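Local coordinates for protein addiction module toxin RelE (Helicobacter pylori, PDB 4LTT) that probably acts as an RNA-cleaving toxin of the RelE family, YafQ subfamily, within a type II toxin-antitoxin system, and can bind copper, at residues L2-D13 with V71-L81; P39-H47 with P55-P63. All blocks are in the same frame, centred on the assembly; numbering follows the deposited sequence. Where two conformers were deposited one is given.

Contact 1 of 2, residues L2-D13 with V71-L81; sequences LKLNLKKSFQKD and VKDDELILLRL
Arg80 grips the carboxylate of Asp13 side-on: NE reaches OD2 of Asp13 at 2.7 Å in the guanidinium plane, while NH2 of Arg80 takes OD1 at 3.1 Å, each oxygen offering its syn lone pair. The salt bridge joins helix 8-13, which follows strand 3-6, to the end of strand 75-81; strands 3-6 and 75-81 run parallel at the edge of the mixed sheet of this RelE-family toxin. OD2 of Asp13 has a second donor, the backbone N of Leu81 at 2.8 Å on its anti side, so three N-H groups fix the carboxylate. Ser9 adds a bond from OG to the Leu79 carbonyl, made in that carbonyl's plane, where a classic beta bulge at Leu79 and Arg80 faces Val68. The ladder itself is drawn by five backbone bonds, from Lys3 N to Asp74 O as far as Lys7 N to Leu78 O. On the face of Asn5 and Glu75, ND2 of Asn5 meets OE1 of Glu75 almost straight (175°), but from above the carboxylate plane. On the other face Leu4, Leu76 and Leu78 pack against helix 25-35, and Leu6 lies alongside Leu78. With its CG anti to the backbone N (chi1 170°), Phe10 lays its ring against Leu78, whose CB sits over one face in a CH-pi contact, 3.9 Å from the ring centroid. CD1 of Leu78 presses unusually tightly on CD2 of Leu6, at 3.3 Å.

Contact 2 of 2, residues P39-H47 with P55-P63; sequences PLDPQFQDH and PFRECHIKP
His47 and Glu58 form an antiparallel hydrogen-bonded pair: His47 N gives to Glu58 O at 3.0 Å, and Glu58 N returns a bond to His47 O at 2.9 Å. This single bridge pairs strand 57-60 with the short edge strand that begins at His47. The 3-10 segment 42-44 brings its last carbonyl, Phe44 O, to the N of His60 at 2.7 Å, and a water bridges the carbonyls of Gln43 and His60. The Phe44 ring turns its edge to O of His60. Asp46 crosses Arg57 at about a right angle in a salt bridge in which NH2 of Arg57 meets OD2 of Asp46 at 2.9 Å from above the carboxylate plane; OD1 of Asp46 and NE of Arg57 both bond to the hydroxyl of Tyr69 on the neighbouring strand. CD1 of Leu40 packs on CB of Cys59. The Gln45 amide stacks over one face of the His60 imidazole, their planes 24° apart. His47 takes the cramped rotamer with CG between backbone N and carbonyl carbon (chi1 65°), letting its ND1 donate in the ring plane to O of Gln45 at 2.7 Å. That bond fixes the ring's rotation and sets its CE1 3.1 Å from OE2 of Glu58, ring and carboxylate nearly perpendicular. Glu58, which binds copper in another structure of this protein, thus has its main chain held by two bonds and its carboxylate beside the His47 ring, which may limit its movement.

Overall arrangement
The two contacts illustrate how one small open sheet is extended at both edges. Their centres lie 15 Å apart on opposite sides of the chain's centre, and contact 2 is nested in the sequence inside the loop that contact 1 closes. Contact 1 adds strand 3-6 in parallel to 75-82, contact 2 adds 47-48 antiparallel to 57-60, and strand 65-72 runs between the two inner strands, giving the order 3-6, 75-82, 65-72, 57-60, 47-48. Helix 25-35 packs against both contacts, which also touch directly through Leu79 and Phe56. Glu58 of contact 2 comes within about 6 Å of His84, side chain to side chain; both bind copper in another structure of this protein, and His84 is a predicted proton donor.

Contact 1 of 2, residues L2-D13 with V71-L81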
loop_
_atom_site.group_PDB
_atom_site.type_symbol
_atom_site.label_atom_id
_atom_site.label_comp_id
_atom_site.label_asym_id
_atom_site.label_seq_id
_atom_site.Cartn_x
_atom_site.Cartn_y
_atom_site.Cartn_z
ATOM N N LEU A 2 -0.420 7.133 -13.511
ATOM C CA LEU A 2 0.724 7.460 -12.694
ATOM C C LEU A 2 1.864 6.510 -12.904
ATOM O O LEU A 2 1.669 5.314 -13.121
ATOM C CB LEU A 2 0.302 7.464 -11.229
ATOM C CG LEU A 2 -0.696 8.548 -10.798
ATOM C CD1 LEU A 2 -1.288 8.161 -9.448
ATOM C CD2 LEU A 2 -0.030 9.890 -10.783
ATOM N N LYS A 3 3.089 7.044 -12.819
ATOM C CA LYS A 3 4.282 6.188 -12.812
ATOM C C LYS A 3 4.406 5.521 -11.484
ATOM O O LYS A 3 4.198 6.183 -10.453
ATOM C CB LYS A 3 5.487 7.097 -12.999
ATOM C CG LYS A 3 6.812 6.380 -13.127
ATOM C CD LYS A 3 7.820 7.441 -13.604
ATOM C CE LYS A 3 9.150 7.405 -12.862
ATOM N NZ LYS A 3 9.882 6.162 -13.249
ATOM N N LEU A 4 4.791 4.292 -11.406
ATOM C CA LEU A 4 4.993 3.613 -10.137
ATOM C C LEU A 4 6.310 3.863 -9.569
ATOM O O LEU A 4 7.343 3.889 -10.288
ATOM C CB LEU A 4 4.927 2.132 -10.350
ATOM C CG LEU A 4 3.674 1.437 -10.219
ATOM C CD1 LEU A 4 3.784 -0.097 -10.423
ATOM C CD2 LEU A 4 3.095 1.633 -8.768
ATOM N N ASN A 5 6.384 4.125 -8.311
ATOM C CA ASN A 5 7.592 4.251 -7.575
ATOM C C ASN A 5 7.568 3.301 -6.394
ATOM O O ASN A 5 6.918 3.559 -5.409
ATOM C CB ASN A 5 7.782 5.702 -7.188
ATOM C CG ASN A 5 9.065 5.959 -6.426
ATOM O OD1 ASN A 5 9.693 5.045 -5.932
ATOM N ND2 ASN A 5 9.434 7.232 -6.306
ATOM N N LEU A 6 8.236 2.144 -6.497
ATOM C CA LEU A 6 8.304 1.166 -5.425
ATOM C C LEU A 6 9.489 1.500 -4.537
ATOM O O LEU A 6 10.660 1.337 -4.955
ATOM C CB LEU A 6 8.517 -0.222 -6.014
ATOM C CG LEU A 6 7.363 -0.785 -6.828
ATOM C CD1 LEU A 6 7.497 -2.282 -7.077
ATOM C CD2 LEU A 6 5.946 -0.441 -6.459
ATOM N N LYS A 7 9.256 1.967 -3.354
ATOM C CA LYS A 7 10.386 2.256 -2.443
ATOM C C LYS A 7 11.023 0.919 -2.047
ATOM O O LYS A 7 10.353 -0.108 -1.984
ATOM C CB LYS A 7 9.881 3.015 -1.221
ATOM C CG LYS A 7 9.300 4.412 -1.585
ATOM C CD LYS A 7 10.308 5.305 -2.276
ATOM C CE LYS A 7 9.918 6.709 -2.601
ATOM N NZ LYS A 7 11.186 7.529 -2.659
ATOM N N LYS A 8 12.298 0.967 -1.678
ATOM C CA LYS A 8 12.955 -0.255 -1.256
ATOM C C LYS A 8 12.282 -0.871 -0.028
ATOM O O LYS A 8 12.235 -2.097 0.104
ATOM C CB LYS A 8 14.459 -0.013 -1.043
ATOM C CG LYS A 8 15.215 0.188 -2.350
ATOM C CD LYS A 8 15.408 -1.039 -3.211
ATOM C CE LYS A 8 15.765 -0.521 -4.625
ATOM N NZ LYS A 8 17.239 -0.384 -4.866
ATOM N N SER A 9 11.731 -0.041 0.828
ATOM C CA SER A 9 11.013 -0.547 2.058
ATOM C C SER A 9 9.816 -1.421 1.574
ATOM O O SER A 9 9.542 -2.524 2.138
ATOM C CB SER A 9 10.488 0.616 2.925
ATOM O OG SER A 9 9.754 1.589 2.198
ATOM N N PHE A 10 9.124 -0.973 0.528
ATOM C CA PHE A 10 8.008 -1.736 0.007
ATOM C C PHE A 10 8.477 -3.044 -0.642
ATOM O O PHE A 10 7.874 -4.092 -0.451
ATOM C CB PHE A 10 7.241 -0.895 -1.046
ATOM C CG PHE A 10 6.211 -1.691 -1.804
ATOM C CD1 PHE A 10 4.918 -1.846 -1.352
ATOM C CD2 PHE A 10 6.585 -2.355 -3.002
ATOM C CE1 PHE A 10 3.978 -2.609 -2.051
ATOM C CE2 PHE A 10 5.650 -3.138 -3.677
ATOM C CZ PHE A 10 4.350 -3.249 -3.188
ATOM N N GLN A 11 9.541 -2.977 -1.409
ATOM C CA GLN A 11 10.101 -4.178 -2.031
ATOM C C GLN A 11 10.469 -5.235 -0.963
ATOM O O GLN A 11 10.146 -6.424 -1.143
ATOM C CB GLN A 11 11.374 -3.815 -2.802
ATOM C CG GLN A 11 11.038 -2.935 -3.984
ATOM C CD GLN A 11 12.306 -2.432 -4.683
ATOM O OE1 GLN A 11 13.290 -3.196 -4.840
ATOM N NE2 GLN A 11 12.332 -1.126 -5.029
ATOM N N LYS A 12 11.136 -4.823 0.101
ATOM C CA LYS A 12 11.510 -5.781 1.140
ATOM C C LYS A 12 10.241 -6.360 1.741
ATOM O O LYS A 12 10.174 -7.581 1.995
ATOM C CB LYS A 12 12.284 -5.022 2.230
ATOM C CG LYS A 12 13.728 -4.620 1.816
ATOM C CD LYS A 12 14.517 -4.237 3.092
ATOM C CE LYS A 12 15.854 -3.445 2.885
ATOM N NZ LYS A 12 16.878 -3.990 1.961
ATOM N N ASP A 13 9.248 -5.539 2.041
ATOM C CA ASP A 13 7.994 -6.060 2.625
ATOM C C ASP A 13 7.344 -7.047 1.696
ATOM O O ASP A 13 6.797 -8.096 2.104
ATOM C CB ASP A 13 7.030 -4.876 2.727
ATOM C CG ASP A 13 7.288 -3.970 3.875
ATOM O OD1 ASP A 13 8.076 -4.242 4.844
ATOM O OD2 ASP A 13 6.623 -2.886 3.949
ATOM N N VAL A 71 0.073 9.458 -3.699
ATOM C CA VAL A 71 0.119 10.028 -5.046
ATOM C C VAL A 71 0.829 11.378 -4.925
ATOM O O VAL A 71 0.358 12.256 -4.163
ATOM C CB VAL A 71 -1.301 10.179 -5.590
ATOM C CG1 VAL A 71 -1.292 10.972 -6.918
ATOM C CG2 VAL A 71 -1.929 8.858 -5.830
ATOM N N LYS A 72 1.924 11.546 -5.614
ATOM C CA LYS A 72 2.600 12.842 -5.553
ATOM C C LYS A 72 3.254 13.087 -6.900
ATOM O O LYS A 72 4.009 12.260 -7.374
ATOM C CB LYS A 72 3.656 12.844 -4.495
ATOM C CG LYS A 72 4.443 14.132 -4.435
ATOM C CD LYS A 72 5.440 14.164 -3.342
ATOM C CE LYS A 72 6.150 15.519 -3.342
ATOM N NZ LYS A 72 7.111 15.569 -2.197
ATOM N N ASP A 73 3.042 14.272 -7.510
ATOM C CA ASP A 73 3.878 14.676 -8.729
ATOM C C ASP A 73 4.075 13.584 -9.852
ATOM O O ASP A 73 5.102 13.251 -10.304
ATOM C CB ASP A 73 5.209 15.168 -8.342
ATOM C CG ASP A 73 5.138 16.376 -7.443
ATOM O OD1 ASP A 73 4.126 17.120 -7.536
ATOM O OD2 ASP A 73 6.086 16.486 -6.688
ATOM N N ASP A 74 2.988 13.073 -10.186
ATOM C CA ASP A 74 2.835 12.083 -11.253
ATOM C C ASP A 74 3.323 10.684 -10.938
ATOM O O ASP A 74 3.418 9.874 -11.872
ATOM C CB ASP A 74 3.372 12.541 -12.603
ATOM C CG ASP A 74 2.502 12.007 -13.772
ATOM O OD1 ASP A 74 1.275 11.972 -13.678
ATOM O OD2 ASP A 74 3.089 11.617 -14.831
ATOM N N GLU A 75 3.567 10.405 -9.670
ATOM C CA GLU A 75 3.909 9.055 -9.224
ATOM C C GLU A 75 2.896 8.519 -8.264
ATOM O O GLU A 75 2.319 9.280 -7.437
ATOM C CB GLU A 75 5.307 9.037 -8.557
ATOM C CG GLU A 75 6.462 9.382 -9.474
ATOM C CD GLU A 75 7.777 9.214 -8.715
ATOM O OE1 GLU A 75 7.892 9.507 -7.509
ATOM O OE2 GLU A 75 8.731 8.675 -9.369
ATOM N N LEU A 76 2.728 7.192 -8.304
ATOM C CA LEU A 76 2.148 6.470 -7.212
ATOM C C LEU A 76 3.281 5.828 -6.444
ATOM O O LEU A 76 3.990 4.979 -6.998
ATOM C CB LEU A 76 1.190 5.382 -7.752
ATOM C CG LEU A 76 0.658 4.459 -6.615
ATOM C CD1 LEU A 76 -0.173 5.227 -5.617
ATOM C CD2 LEU A 76 -0.167 3.398 -7.212
ATOM N N ILE A 77 3.531 6.316 -5.242
ATOM C CA ILE A 77 4.612 5.833 -4.377
ATOM C C ILE A 77 4.070 4.735 -3.508
ATOM O O ILE A 77 3.141 4.979 -2.724
ATOM C CB ILE A 77 5.171 6.990 -3.535
ATOM C CG1 ILE A 77 5.761 8.112 -4.388
ATOM C CG2 ILE A 77 6.273 6.449 -2.610
ATOM C CD1 ILE A 77 5.873 9.434 -3.612
ATOM N N LEU A 78 4.678 3.560 -3.562
ATOM C CA LEU A 78 4.339 2.489 -2.659
ATOM C C LEU A 78 5.370 2.377 -1.586
ATOM O O LEU A 78 6.548 2.217 -1.878
ATOM C CB LEU A 78 4.226 1.161 -3.416
ATOM C CG LEU A 78 3.234 1.189 -4.612
ATOM C CD1 LEU A 78 2.982 -0.237 -5.080
ATOM C CD2 LEU A 78 1.861 1.784 -4.200
ATOM N N LEU A 79 4.938 2.632 -0.340
ATOM C CA LEU A 79 5.831 2.757 0.797
ATOM C C LEU A 79 5.994 1.484 1.628
ATOM O O LEU A 79 7.130 1.083 1.942
ATOM C CB LEU A 79 5.373 3.924 1.675
ATOM C CG LEU A 79 6.358 4.285 2.786
ATOM C CD1 LEU A 79 7.517 4.963 2.132
ATOM C CD2 LEU A 79 5.726 5.221 3.842
ATOM N N ARG A 80 4.893 0.895 2.075
ATOM C CA ARG A 80 4.971 -0.264 2.953
ATOM C C ARG A 80 3.850 -1.174 2.556
ATOM O O ARG A 80 2.803 -0.771 2.035
ATOM C CB ARG A 80 4.690 0.096 4.463
ATOM C CG ARG A 80 5.693 0.980 5.168
ATOM C CD ARG A 80 7.060 0.370 5.160
ATOM N NE ARG A 80 7.130 -0.970 5.766
ATOM C CZ ARG A 80 7.407 -1.299 7.023
ATOM N NH1 ARG A 80 7.661 -0.349 7.929
ATOM N NH2 ARG A 80 7.566 -2.578 7.356
ATOM N N LEU A 81 4.021 -2.465 2.891
ATOM C CA LEU A 81 2.993 -3.469 2.688
ATOM C C LEU A 81 3.142 -4.470 3.809
ATOM O O LEU A 81 4.120 -5.235 3.861
ATOM C CB LEU A 81 3.243 -4.150 1.351
ATOM C CG LEU A 81 2.166 -5.214 0.955
ATOM C CD1 LEU A 81 0.818 -4.559 0.588
ATOM C CD2 LEU A 81 2.694 -6.067 -0.235
HETATM O O HOH W 1 5.484 -7.402 4.704
#

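Contact 2 of 2, residues P39-H47 with P55-P63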
loop_
_atom_site.group_PDB
_atom_site.type_symbol
_atom_site.label_atom_id
_atom_site.label_comp_id
_atom_site.label_asym_id
_atom_site.label_seq_id
_atom_site.Cartn_x
_atom_site.Cartn_y
_atom_site.Cartn_z
ATOM N N PRO A 39 -11.416 5.524 -7.430
ATOM C CA PRO A 39 -11.655 5.204 -5.960
ATOM C C PRO A 39 -11.648 3.715 -5.725
ATOM O O PRO A 39 -12.058 2.895 -6.567
ATOM C CB PRO A 39 -13.015 5.848 -5.694
ATOM C CG PRO A 39 -13.705 5.803 -7.020
ATOM C CD PRO A 39 -12.645 6.042 -8.066
ATOM N N LEU A 40 -11.184 3.336 -4.544
ATOM C CA LEU A 40 -11.234 1.950 -4.142
ATOM C C LEU A 40 -12.634 1.620 -3.517
ATOM O O LEU A 40 -13.315 2.463 -2.951
ATOM C CB LEU A 40 -10.154 1.681 -3.152
ATOM C CG LEU A 40 -8.737 1.772 -3.688
ATOM C CD1 LEU A 40 -7.727 1.533 -2.610
ATOM C CD2 LEU A 40 -8.481 0.691 -4.766
ATOM N N ASP A 41 -13.049 0.377 -3.679
ATOM C CA ASP A 41 -14.359 -0.009 -3.165
ATOM C C ASP A 41 -14.277 -0.232 -1.639
ATOM O O ASP A 41 -13.206 -0.184 -1.061
ATOM C CB ASP A 41 -14.873 -1.186 -3.894
ATOM C CG ASP A 41 -14.234 -2.383 -3.495
ATOM O OD1 ASP A 41 -13.574 -2.979 -4.347
ATOM O OD2 ASP A 41 -14.454 -2.844 -2.312
ATOM N N PRO A 42 -15.415 -0.400 -0.952
ATOM C CA PRO A 42 -15.440 -0.222 0.477
ATOM C C PRO A 42 -14.679 -1.249 1.257
ATOM O O PRO A 42 -14.257 -0.917 2.373
ATOM C CB PRO A 42 -16.965 -0.286 0.814
ATOM C CG PRO A 42 -17.610 0.164 -0.433
ATOM C CD PRO A 42 -16.806 -0.514 -1.505
ATOM N N GLN A 43 -14.460 -2.414 0.725
ATOM C CA GLN A 43 -13.715 -3.387 1.428
ATOM C C GLN A 43 -12.278 -2.946 1.725
ATOM O O GLN A 43 -11.713 -3.465 2.624
ATOM C CB GLN A 43 -13.775 -4.776 0.732
ATOM C CG GLN A 43 -13.346 -4.785 -0.706
ATOM C CD GLN A 43 -13.868 -5.973 -1.505
ATOM O OE1 GLN A 43 -14.040 -5.864 -2.717
ATOM N NE2 GLN A 43 -14.086 -7.136 -0.829
ATOM N N PHE A 44 -11.771 -1.993 0.915
ATOM C CA PHE A 44 -10.343 -1.644 1.008
ATOM C C PHE A 44 -10.130 -0.660 2.131
ATOM O O PHE A 44 -8.980 -0.337 2.480
ATOM C CB PHE A 44 -9.841 -1.170 -0.325
ATOM C CG PHE A 44 -9.770 -2.285 -1.310
ATOM C CD1 PHE A 44 -8.894 -3.295 -1.131
ATOM C CD2 PHE A 44 -10.703 -2.385 -2.327
ATOM C CE1 PHE A 44 -8.803 -4.406 -2.018
ATOM C CE2 PHE A 44 -10.618 -3.473 -3.228
ATOM C CZ PHE A 44 -9.717 -4.500 -3.036
ATOM N N GLN A 45 -11.178 -0.056 2.711
ATOM C CA GLN A 45 -10.972 0.904 3.846
ATOM C C GLN A 45 -9.925 1.937 3.545
ATOM O O GLN A 45 -9.127 2.313 4.391
ATOM C CB GLN A 45 -10.617 0.182 5.122
ATOM C CG GLN A 45 -11.774 -0.740 5.593
ATOM C CD GLN A 45 -11.360 -1.422 6.893
ATOM O OE1 GLN A 45 -10.964 -0.772 7.843
ATOM N NE2 GLN A 45 -11.398 -2.728 6.904
ATOM N N ASP A 46 -9.997 2.478 2.343
ATOM C CA ASP A 46 -8.971 3.445 1.877
ATOM C C ASP A 46 -9.145 4.795 2.613
ATOM O O ASP A 46 -10.303 5.296 2.741
ATOM C CB ASP A 46 -9.116 3.663 0.359
ATOM C CG ASP A 46 -8.018 4.476 -0.185
ATOM O OD1 ASP A 46 -6.885 4.097 0.020
ATOM O OD2 ASP A 46 -8.268 5.526 -0.818
ATOM N N HIS A 47 -8.099 5.363 3.141
ATOM C CA HIS A 47 -8.189 6.629 3.854
ATOM C C HIS A 47 -6.885 7.299 4.011
ATOM O O HIS A 47 -5.830 6.678 3.811
ATOM C CB HIS A 47 -8.852 6.379 5.233
ATOM C CG HIS A 47 -8.038 5.503 6.164
ATOM N ND1 HIS A 47 -7.990 4.150 6.081
ATOM C CD2 HIS A 47 -7.271 5.864 7.269
ATOM C CE1 HIS A 47 -7.236 3.648 7.099
ATOM N NE2 HIS A 47 -6.745 4.705 7.788
ATOM N N PRO A 55 1.674 12.915 4.294
ATOM C CA PRO A 55 0.426 12.893 3.615
ATOM C C PRO A 55 0.001 11.486 3.061
ATOM O O PRO A 55 -0.820 11.369 2.214
ATOM C CB PRO A 55 0.668 13.864 2.420
ATOM C CG PRO A 55 2.122 13.536 2.075
ATOM C CD PRO A 55 2.790 13.341 3.394
ATOM N N PHE A 56 0.595 10.402 3.607
ATOM C CA PHE A 56 0.334 9.084 3.079
ATOM C C PHE A 56 -1.079 8.634 3.326
ATOM O O PHE A 56 -1.762 9.110 4.255
ATOM C CB PHE A 56 1.378 8.076 3.622
ATOM C CG PHE A 56 2.735 8.283 2.962
ATOM C CD1 PHE A 56 3.132 7.490 1.873
ATOM C CD2 PHE A 56 3.572 9.300 3.335
ATOM C CE1 PHE A 56 4.375 7.685 1.243
ATOM C CE2 PHE A 56 4.827 9.505 2.686
ATOM C CZ PHE A 56 5.175 8.710 1.617
ATOM N N ARG A 57 -1.497 7.669 2.546
ATOM C CA ARG A 57 -2.807 6.999 2.673
ATOM C C ARG A 57 -2.573 5.527 2.950
ATOM O O ARG A 57 -1.478 4.971 2.728
ATOM C CB ARG A 57 -3.609 7.151 1.357
ATOM C CG ARG A 57 -3.941 8.629 1.038
ATOM C CD ARG A 57 -4.820 8.745 -0.243
ATOM N NE ARG A 57 -6.119 8.152 -0.081
ATOM C CZ ARG A 57 -7.149 8.702 0.530
ATOM N NH1 ARG A 57 -7.027 9.926 1.061
ATOM N NH2 ARG A 57 -8.249 7.998 0.704
ATOM N N GLU A 58 -3.641 4.858 3.346
ATOM C CA GLU A 58 -3.574 3.427 3.720
ATOM C C GLU A 58 -4.853 2.734 3.154
ATOM O O GLU A 58 -5.949 3.298 3.281
ATOM C CB GLU A 58 -3.628 3.291 5.268
ATOM C CG GLU A 58 -3.514 1.828 5.746
ATOM C CD GLU A 58 -4.048 1.694 7.175
ATOM O OE1 GLU A 58 -3.256 1.981 8.074
ATOM O OE2 GLU A 58 -5.213 1.363 7.431
ATOM N N CYS A 59 -4.656 1.537 2.582
ATOM C CA CYS A 59 -5.800 0.703 2.267
ATOM C C CYS A 59 -5.473 -0.698 2.774
ATOM O O CYS A 59 -4.325 -1.041 3.104
ATOM C CB CYS A 59 -6.169 0.750 0.798
ATOM S SG CYS A 59 -4.942 0.104 -0.311
ATOM N N HIS A 60 -6.525 -1.486 2.881
ATOM C CA HIS A 60 -6.378 -2.890 3.386
ATOM C C HIS A 60 -6.455 -3.859 2.254
ATOM O O HIS A 60 -7.535 -3.988 1.638
ATOM C CB HIS A 60 -7.555 -3.247 4.232
ATOM C CG HIS A 60 -7.499 -2.782 5.598
ATOM N ND1 HIS A 60 -7.405 -1.536 5.932
ATOM C CD2 HIS A 60 -7.700 -3.505 6.775
ATOM C CE1 HIS A 60 -7.485 -1.436 7.284
ATOM N NE2 HIS A 60 -7.649 -2.655 7.764
ATOM N N ILE A 61 -5.389 -4.527 1.973
ATOM C CA ILE A 61 -5.374 -5.614 0.950
ATOM C C ILE A 61 -5.987 -6.899 1.518
ATOM O O ILE A 61 -6.777 -7.578 0.832
ATOM C CB ILE A 61 -3.965 -5.801 0.429
ATOM C CG1 ILE A 61 -3.329 -4.495 -0.042
ATOM C CG2 ILE A 61 -3.911 -6.883 -0.695
ATOM C CD1 ILE A 61 -4.014 -3.750 -1.161
ATOM N N LYS A 62 -5.639 -7.191 2.761
ATOM C CA LYS A 62 -6.194 -8.279 3.563
ATOM C C LYS A 62 -6.273 -7.671 4.983
ATOM O O LYS A 62 -5.651 -6.706 5.294
ATOM C CB LYS A 62 -5.298 -9.565 3.607
ATOM C CG LYS A 62 -4.828 -9.999 2.249
ATOM C CD LYS A 62 -4.610 -11.502 2.212
ATOM C CE LYS A 62 -3.878 -12.183 3.334
ATOM N NZ LYS A 62 -3.060 -13.328 2.777
ATOM N N PRO A 63 -6.966 -8.372 5.907
ATOM C CA PRO A 63 -6.999 -7.790 7.259
ATOM C C PRO A 63 -5.591 -7.504 7.906
ATOM O O PRO A 63 -5.408 -6.449 8.587
ATOM C CB PRO A 63 -7.863 -8.808 8.056
ATOM C CG PRO A 63 -8.645 -9.542 7.036
ATOM C CD PRO A 63 -7.864 -9.533 5.758
HETATM O O HOH W 2 -9.818 -5.708 2.225
#